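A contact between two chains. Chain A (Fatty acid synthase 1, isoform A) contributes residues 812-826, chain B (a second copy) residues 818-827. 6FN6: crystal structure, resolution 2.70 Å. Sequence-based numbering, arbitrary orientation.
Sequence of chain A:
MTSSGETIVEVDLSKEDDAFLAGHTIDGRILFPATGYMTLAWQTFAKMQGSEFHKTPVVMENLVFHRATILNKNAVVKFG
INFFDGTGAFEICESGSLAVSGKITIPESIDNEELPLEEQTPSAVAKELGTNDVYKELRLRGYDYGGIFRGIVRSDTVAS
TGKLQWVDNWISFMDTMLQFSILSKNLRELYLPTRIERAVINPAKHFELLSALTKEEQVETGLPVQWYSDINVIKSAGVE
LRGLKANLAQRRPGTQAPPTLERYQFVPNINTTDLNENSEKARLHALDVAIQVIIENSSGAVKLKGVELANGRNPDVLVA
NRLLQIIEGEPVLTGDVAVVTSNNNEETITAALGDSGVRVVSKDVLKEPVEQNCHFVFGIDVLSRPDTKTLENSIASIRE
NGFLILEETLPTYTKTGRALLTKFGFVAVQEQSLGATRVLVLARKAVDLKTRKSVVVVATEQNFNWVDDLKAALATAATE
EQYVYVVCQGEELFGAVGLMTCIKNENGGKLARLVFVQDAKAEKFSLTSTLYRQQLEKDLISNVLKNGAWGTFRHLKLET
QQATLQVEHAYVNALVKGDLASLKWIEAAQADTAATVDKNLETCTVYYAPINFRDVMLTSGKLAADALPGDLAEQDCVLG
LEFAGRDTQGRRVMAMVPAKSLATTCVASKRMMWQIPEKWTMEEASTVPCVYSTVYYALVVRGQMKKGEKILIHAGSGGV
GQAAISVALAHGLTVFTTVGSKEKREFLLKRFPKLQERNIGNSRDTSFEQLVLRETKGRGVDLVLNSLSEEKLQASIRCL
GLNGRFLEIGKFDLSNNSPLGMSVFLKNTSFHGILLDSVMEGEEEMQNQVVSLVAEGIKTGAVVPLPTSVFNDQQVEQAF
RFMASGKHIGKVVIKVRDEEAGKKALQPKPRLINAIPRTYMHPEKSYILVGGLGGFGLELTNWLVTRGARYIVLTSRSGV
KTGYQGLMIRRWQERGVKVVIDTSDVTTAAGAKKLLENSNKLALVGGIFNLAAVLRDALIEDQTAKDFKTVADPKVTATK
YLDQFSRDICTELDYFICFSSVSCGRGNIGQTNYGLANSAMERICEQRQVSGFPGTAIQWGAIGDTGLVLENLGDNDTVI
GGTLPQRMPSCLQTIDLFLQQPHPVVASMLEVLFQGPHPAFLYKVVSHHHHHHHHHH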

ATOM      1  N   PHE A 812      -7.073  12.303   2.045  1.00 45.09           N
ATOM      2  CA  PHE A 812      -5.692  12.648   1.724  1.00 47.44           C
ATOM      3  C   PHE A 812      -4.949  11.519   1.019  1.00 43.36           C
ATOM      4  O   PHE A 812      -4.579  11.644  -0.149  1.00 43.31           O
ATOM      5  N   ASP A 813      -4.728  10.422   1.731  1.00 41.65           N
ATOM      6  CA  ASP A 813      -3.942   9.315   1.199  1.00 43.00           C
ATOM      7  C   ASP A 813      -4.566   8.731  -0.065  1.00 43.01           C
ATOM      8  O   ASP A 813      -3.855   8.231  -0.936  1.00 42.37           O
ATOM      9  N   LEU A 814      -5.888   8.791  -0.164  1.00 44.90           N
ATOM     10  CA  LEU A 814      -6.575   8.326  -1.363  1.00 47.37           C
ATOM     11  C   LEU A 814      -6.225   9.230  -2.538  1.00 49.89           C
ATOM     12  O   LEU A 814      -5.858   8.752  -3.612  1.00 48.03           O
ATOM     13  N   SER A 815      -6.328  10.537  -2.320  1.00 54.71           N
ATOM     14  CA  SER A 815      -6.012  11.518  -3.349  1.00 54.90           C
ATOM     15  C   SER A 815      -4.547  11.436  -3.759  1.00 59.36           C
ATOM     16  O   SER A 815      -4.224  11.437  -4.946  1.00 60.04           O
ATOM     17  N   ASN A 816      -3.667  11.362  -2.767  1.00 63.06           N
ATOM     18  CA  ASN A 816      -2.229  11.333  -3.013  1.00 68.15           C
ATOM     19  C   ASN A 816      -1.780   9.988  -3.573  1.00 58.13           C
ATOM     20  O   ASN A 816      -0.639   9.841  -4.007  1.00 57.15           O
ATOM     21  N   ASN A 817      -2.680   9.011  -3.565  1.00 47.86           N
ATOM     22  CA  ASN A 817      -2.363   7.676  -4.057  1.00 43.52           C
ATOM     23  C   ASN A 817      -1.209   7.089  -3.248  1.00 39.95           C
ATOM     24  O   ASN A 817      -0.292   6.485  -3.804  1.00 41.06           O
ATOM     25  N   SER A 818      -1.254   7.285  -1.933  1.00 44.81           N
ATOM     26  CA  SER A 818      -0.211   6.780  -1.044  1.00 42.52           C
ATOM     27  C   SER A 818      -0.072   5.265  -1.167  1.00 42.64           C
ATOM     28  O   SER A 818      -1.041   4.573  -1.485  1.00 40.85           O
ATOM     29  N   PRO A 819       1.135   4.737  -0.910  1.00 45.84           N
ATOM     30  CA  PRO A 819       1.304   3.286  -1.002  1.00 45.68           C
ATOM     31  C   PRO A 819       0.792   2.569   0.241  1.00 45.88           C
ATOM     32  O   PRO A 819       0.993   3.051   1.356  1.00 46.24           O
ATOM     33  N   LEU A 820       0.129   1.436   0.042  1.00 49.47           N
ATOM     34  CA  LEU A 820      -0.387   0.640   1.149  1.00 48.26           C
ATOM     35  C   LEU A 820       0.281  -0.726   1.183  1.00 49.17           C
ATOM     36  O   LEU A 820       0.193  -1.490   0.223  1.00 49.73           O
ATOM     37  N   GLY A 821       0.949  -1.026   2.292  1.00 51.59           N
ATOM     38  CA  GLY A 821       1.568  -2.325   2.475  1.00 52.59           C
ATOM     39  C   GLY A 821       0.524  -3.424   2.482  1.00 52.68           C
ATOM     40  O   GLY A 821      -0.355  -3.447   3.339  1.00 54.37           O
ATOM     41  N   MET A 822       0.623  -4.336   1.522  1.00 47.96           N
ATOM     42  CA  MET A 822      -0.395  -5.366   1.339  1.00 45.32           C
ATOM     43  C   MET A 822      -0.238  -6.552   2.298  1.00 48.50           C
ATOM     44  O   MET A 822      -0.990  -7.523   2.212  1.00 48.81           O
ATOM     45  N   SER A 823       0.737  -6.484   3.198  1.00 51.30           N
ATOM     46  CA  SER A 823       0.915  -7.538   4.194  1.00 53.16           C
ATOM     47  C   SER A 823      -0.313  -7.616   5.098  1.00 52.31           C
ATOM     48  O   SER A 823      -0.667  -8.688   5.590  1.00 52.33           O
ATOM     49  N   VAL A 824      -0.950  -6.469   5.317  1.00 46.30           N
ATOM     50  CA  VAL A 824      -2.130  -6.381   6.173  1.00 43.33           C
ATOM     51  C   VAL A 824      -3.228  -7.335   5.721  1.00 43.28           C
ATOM     52  O   VAL A 824      -4.049  -7.776   6.528  1.00 44.00           O
ATOM     53  N   PHE A 825      -3.252  -7.638   4.427  1.00 49.78           N
ATOM     54  CA  PHE A 825      -4.309  -8.465   3.860  1.00 49.04           C
ATOM     55  C   PHE A 825      -4.067  -9.957   4.101  1.00 49.41           C
ATOM     56  O   PHE A 825      -4.950 -10.780   3.857  1.00 49.08           O
ATOM     57  N   LEU A 826      -2.876 -10.305   4.578  1.00 47.10           N
ATOM     58  CA  LEU A 826      -2.606 -11.679   4.999  1.00 46.57           C
ATOM     59  C   LEU A 826      -3.518 -12.074   6.155  1.00 47.11           C
ATOM     60  O   LEU A 826      -3.791 -13.255   6.362  1.00 48.26           O
TER
ATOM     61  N   SER B 818       3.859  -6.057  -1.028  1.00 42.94           N
ATOM     62  CA  SER B 818       3.898  -5.137  -2.159  1.00 41.53           C
ATOM     63  C   SER B 818       3.057  -3.901  -1.858  1.00 41.26           C
ATOM     64  O   SER B 818       2.072  -3.989  -1.127  1.00 41.12           O
ATOM     65  N   PRO B 819       3.433  -2.745  -2.429  1.00 41.55           N
ATOM     66  CA  PRO B 819       2.663  -1.521  -2.186  1.00 41.65           C
ATOM     67  C   PRO B 819       1.424  -1.420  -3.067  1.00 41.40           C
ATOM     68  O   PRO B 819       1.488  -1.766  -4.247  1.00 41.35           O
ATOM     69  N   LEU B 820       0.317  -0.956  -2.494  1.00 41.41           N
ATOM     70  CA  LEU B 820      -0.928  -0.777  -3.236  1.00 41.32           C
ATOM     71  C   LEU B 820      -1.342   0.692  -3.267  1.00 53.19           C
ATOM     72  O   LEU B 820      -1.558   1.304  -2.221  1.00 54.18           O
ATOM     73  N   GLY B 821      -1.459   1.248  -4.470  1.00 48.55           N
ATOM     74  CA  GLY B 821      -1.904   2.620  -4.635  1.00 45.64           C
ATOM     75  C   GLY B 821      -3.314   2.808  -4.110  1.00 44.67           C
ATOM     76  O   GLY B 821      -4.253   2.174  -4.590  1.00 45.10           O
ATOM     77  N   MET B 822      -3.468   3.681  -3.120  1.00 44.25           N
ATOM     78  CA  MET B 822      -4.754   3.835  -2.447  1.00 45.40           C
ATOM     79  C   MET B 822      -5.733   4.704  -3.236  1.00 45.48           C
ATOM     80  O   MET B 822      -6.861   4.926  -2.796  1.00 43.58           O
ATOM     81  N   SER B 823      -5.314   5.172  -4.408  1.00 66.37           N
ATOM     82  CA  SER B 823      -6.182   5.972  -5.266  1.00 66.27           C
ATOM     83  C   SER B 823      -7.398   5.164  -5.705  1.00 64.46           C
ATOM     84  O   SER B 823      -8.483   5.709  -5.897  1.00 65.11           O
ATOM     85  N   VAL B 824      -7.202   3.861  -5.860  1.00 42.71           N
ATOM     86  CA  VAL B 824      -8.263   2.954  -6.279  1.00 42.79           C
ATOM     87  C   VAL B 824      -9.477   3.048  -5.356  1.00 43.38           C
ATOM     88  O   VAL B 824     -10.603   2.769  -5.770  1.00 43.75           O
ATOM     89  N   PHE B 825      -9.248   3.434  -4.104  1.00 43.62           N
ATOM     90  CA  PHE B 825     -10.321   3.471  -3.119  1.00 44.38           C
ATOM     91  C   PHE B 825     -11.183   4.727  -3.266  1.00 45.05           C
ATOM     92  O   PHE B 825     -12.250   4.822  -2.660  1.00 45.88           O
ATOM     93  N   LEU B 826     -10.728   5.681  -4.077  1.00 44.81           N
ATOM     94  CA  LEU B 826     -11.541   6.851  -4.405  1.00 45.42           C
ATOM     95  C   LEU B 826     -12.825   6.422  -5.108  1.00 45.76           C
ATOM     96  O   LEU B 826     -13.832   7.126  -5.069  1.00 46.54           O
ATOM     97  N   LYS B 827     -12.781   5.257  -5.745  1.00 45.30           N
ATOM     98  CA  LYS B 827     -13.909   4.760  -6.520  1.00 45.70           C
ATOM     99  C   LYS B 827     -14.916   4.025  -5.638  1.00 46.49           C
ATOM    100  O   LYS B 827     -15.790   3.319  -6.137  1.00 46.93           O
TER

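The apolar centre is built on a near-symmetric pairing of two short antiparallel strands, with Leu A820 opposite Leu B820. Both leucines lie on the same face of the small sheet, both with chi1 t and chi2 p, and Leu A820 CB and Leu B820 CB sit 4.2 Å apart. Each then packs against the other chain's methionine: Leu A820 CB lies 3.8 Å from Met B822 CG, and Met A822 CG 3.7 Å from Leu B820 CB. The methionines, m, t, p in both copies, point toward the partner stretch. Phe A825 and Phe B825, both with chi1 m, close this layer: Phe A825 CE2 lies 4.3 Å from Leu B820 CD2, and Phe B825 CE2 4.3 Å from Leu A820 CD2.

On the face carrying the prolines, Pro A819 CB lies 3.9 Å from Pro B819 CB.

The helix of chain A adds a further apolar patch. Leu A814, its chi1 off-well at -94°, brings CD1 to 3.7 Å from Met B822 CE, CG to 3.9 Å from Phe B825 CB and CB to 3.8 Å from Leu B826 CD2.

At the polar edge, Asn A817 (chi1 t) follows the helix with positive phi. Asn A817 OD1 accepts hydrogen bonds from Ser B823 OG (2.8 Å) and Ser B823 N (3.1 Å). Asn A817 OD1 also lies 3.2 Å from Gly B821 CA; an ideal CB on Gly B821 would come 2.6 Å from Asn A817 OD1, a clash that glycine avoids.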

ATOM      1  CB  PHE A 812      -4.922  13.038   2.983  1.00 56.10           C
ATOM      2  CG  PHE A 812      -3.503  13.446   2.712  1.00 61.70           C
ATOM      3  CD1 PHE A 812      -3.207  14.734   2.298  1.00 63.13           C
ATOM      4  CD2 PHE A 812      -2.467  12.539   2.857  1.00 63.59           C
ATOM      5  CE1 PHE A 812      -1.904  15.112   2.041  1.00 63.65           C
ATOM      6  CE2 PHE A 812      -1.161  12.912   2.603  1.00 63.85           C
ATOM      7  CZ  PHE A 812      -0.880  14.202   2.194  1.00 63.73           C
ATOM      8  CB  ASP A 813      -3.773   8.229   2.261  1.00 42.85           C
ATOM      9  CG  ASP A 813      -2.927   8.691   3.426  1.00 41.70           C
ATOM     10  OD1 ASP A 813      -1.686   8.682   3.297  1.00 41.68           O
ATOM     11  OD2 ASP A 813      -3.503   9.065   4.470  1.00 41.19           O
ATOM     12  CB  LEU A 814      -8.088   8.291  -1.149  1.00 48.24           C
ATOM     13  CG  LEU A 814      -8.669   6.947  -0.700  1.00 49.21           C
ATOM     14  CD1 LEU A 814      -7.946   6.411   0.531  1.00 50.93           C
ATOM     15  CD2 LEU A 814     -10.163   7.069  -0.439  1.00 47.04           C
ATOM     16  CB  SER A 815      -6.329  12.929  -2.853  1.00 51.78           C
ATOM     17  OG  SER A 815      -7.676  13.031  -2.432  1.00 50.30           O
ATOM     18  CB  ASN A 816      -1.469  11.637  -1.718  1.00 80.84           C
ATOM     19  CG  ASN A 816      -0.006  11.951  -1.959  1.00 90.74           C
ATOM     20  OD1 ASN A 816       0.335  13.016  -2.473  1.00 91.14           O
ATOM     21  ND2 ASN A 816       0.869  11.022  -1.585  1.00 96.46           N
ATOM     22  CB  ASN A 817      -2.007   7.716  -5.545  1.00 42.12           C
ATOM     23  CG  ASN A 817      -1.838   6.332  -6.143  1.00 41.37           C
ATOM     24  OD1 ASN A 817      -2.654   5.438  -5.908  1.00 41.14           O
ATOM     25  ND2 ASN A 817      -0.779   6.148  -6.922  1.00 41.91           N
ATOM     26  CB  SER A 818      -0.511   7.159   0.406  1.00 41.96           C
ATOM     27  OG  SER A 818      -0.563   8.565   0.570  1.00 41.41           O
ATOM     28  CB  PRO A 819       2.819   3.119  -1.150  1.00 47.60           C
ATOM     29  CG  PRO A 819       3.424   4.368  -0.556  1.00 48.52           C
ATOM     30  CD  PRO A 819       2.331   5.391  -0.352  1.00 47.67           C
ATOM     31  CB  LEU A 820      -1.902   0.474   1.031  1.00 47.60           C
ATOM     32  CG  LEU A 820      -2.569  -0.375   2.114  1.00 48.33           C
ATOM     33  CD1 LEU A 820      -2.516   0.342   3.456  1.00 49.93           C
ATOM     34  CD2 LEU A 820      -4.001  -0.705   1.730  1.00 46.43           C
ATOM     35  CB  MET A 822      -0.377  -5.859  -0.109  1.00 44.52           C
ATOM     36  CG  MET A 822      -0.874  -4.823  -1.102  1.00 44.16           C
ATOM     37  SD  MET A 822      -0.833  -5.369  -2.821  1.00 45.87           S
ATOM     38  CE  MET A 822      -2.065  -6.665  -2.789  1.00 43.87           C
ATOM     39  CB  SER A 823       2.172  -7.296   5.035  1.00 54.44           C
ATOM     40  OG  SER A 823       2.017  -6.176   5.886  1.00 54.18           O
ATOM     41  CB  VAL A 824      -2.668  -4.935   6.214  1.00 41.94           C
ATOM     42  CG1 VAL A 824      -3.117  -4.492   4.827  1.00 41.10           C
ATOM     43  CG2 VAL A 824      -3.814  -4.817   7.216  1.00 42.38           C
ATOM     44  CB  PHE A 825      -4.457  -8.169   2.367  1.00 48.59           C
ATOM     45  CG  PHE A 825      -4.919  -6.766   2.077  1.00 46.91           C
ATOM     46  CD1 PHE A 825      -6.170  -6.336   2.489  1.00 45.80           C
ATOM     47  CD2 PHE A 825      -4.102  -5.874   1.399  1.00 46.95           C
ATOM     48  CE1 PHE A 825      -6.600  -5.044   2.227  1.00 46.56           C
ATOM     49  CE2 PHE A 825      -4.527  -4.581   1.134  1.00 44.68           C
ATOM     50  CZ  PHE A 825      -5.777  -4.166   1.550  1.00 43.71           C
ATOM     51  CB  LEU A 826      -1.141 -11.852   5.410  1.00 47.58           C
ATOM     52  CG  LEU A 826      -0.125 -11.973   4.274  1.00 46.19           C
ATOM     53  CD1 LEU A 826       1.298 -11.817   4.794  1.00 46.25           C
ATOM     54  CD2 LEU A 826      -0.290 -13.300   3.554  1.00 47.15           C
TER
ATOM     55  CB  SER B 818       3.389  -5.817  -3.428  1.00 41.15           C
ATOM     56  OG  SER B 818       4.183  -6.938  -3.769  1.00 41.31           O
ATOM     57  CB  PRO B 819       3.660  -0.411  -2.516  1.00 42.17           C
ATOM     58  CG  PRO B 819       4.662  -1.035  -3.457  1.00 42.32           C
ATOM     59  CD  PRO B 819       4.478  -2.533  -3.444  1.00 41.91           C
ATOM     60  CB  LEU B 820      -2.043  -1.615  -2.614  1.00 41.24           C
ATOM     61  CG  LEU B 820      -3.422  -1.488  -3.264  1.00 41.33           C
ATOM     62  CD1 LEU B 820      -3.419  -2.097  -4.655  1.00 41.18           C
ATOM     63  CD2 LEU B 820      -4.475  -2.143  -2.388  1.00 41.73           C
ATOM     64  CB  MET B 822      -4.544   4.432  -1.053  1.00 47.59           C
ATOM     65  CG  MET B 822      -3.857   3.482  -0.079  1.00 48.93           C
ATOM     66  SD  MET B 822      -3.576   4.198   1.552  1.00 48.66           S
ATOM     67  CE  MET B 822      -5.253   4.390   2.128  1.00 47.74           C
ATOM     68  CB  SER B 823      -5.415   6.470  -6.488  1.00 67.61           C
ATOM     69  OG  SER B 823      -5.084   5.394  -7.348  1.00 69.41           O
ATOM     70  CB  VAL B 824      -7.747   1.503  -6.341  1.00 42.41           C
ATOM     71  CG1 VAL B 824      -7.301   1.030  -4.958  1.00 42.35           C
ATOM     72  CG2 VAL B 824      -8.813   0.579  -6.912  1.00 42.65           C
ATOM     73  CB  PHE B 825      -9.745   3.388  -1.704  1.00 44.56           C
ATOM     74  CG  PHE B 825      -9.025   2.102  -1.422  1.00 44.02           C
ATOM     75  CD1 PHE B 825      -9.698   0.893  -1.462  1.00 44.09           C
ATOM     76  CD2 PHE B 825      -7.677   2.103  -1.106  1.00 43.58           C
ATOM     77  CE1 PHE B 825      -9.038  -0.293  -1.207  1.00 43.65           C
ATOM     78  CE2 PHE B 825      -7.012   0.921  -0.846  1.00 43.48           C
ATOM     79  CZ  PHE B 825      -7.695  -0.280  -0.896  1.00 43.15           C
ATOM     80  CB  LEU B 826     -10.766   7.822  -5.300  1.00 45.09           C
ATOM     81  CG  LEU B 826      -9.713   8.709  -4.635  1.00 45.19           C
ATOM     82  CD1 LEU B 826      -8.813   9.355  -5.680  1.00 44.84           C
ATOM     83  CD2 LEU B 826     -10.372   9.773  -3.772  1.00 46.18           C
ATOM     84  CB  LYS B 827     -13.402   3.841  -7.631  1.00 45.08           C
ATOM     85  CG  LYS B 827     -12.352   4.491  -8.523  1.00 44.47           C
ATOM     86  CD  LYS B 827     -11.896   3.563  -9.634  1.00 44.10           C
ATOM     87  CE  LYS B 827     -10.768   4.186 -10.442  1.00 70.50           C
ATOM     88  NZ  LYS B 827     -10.289   3.295 -11.533  1.00 70.65           N
TER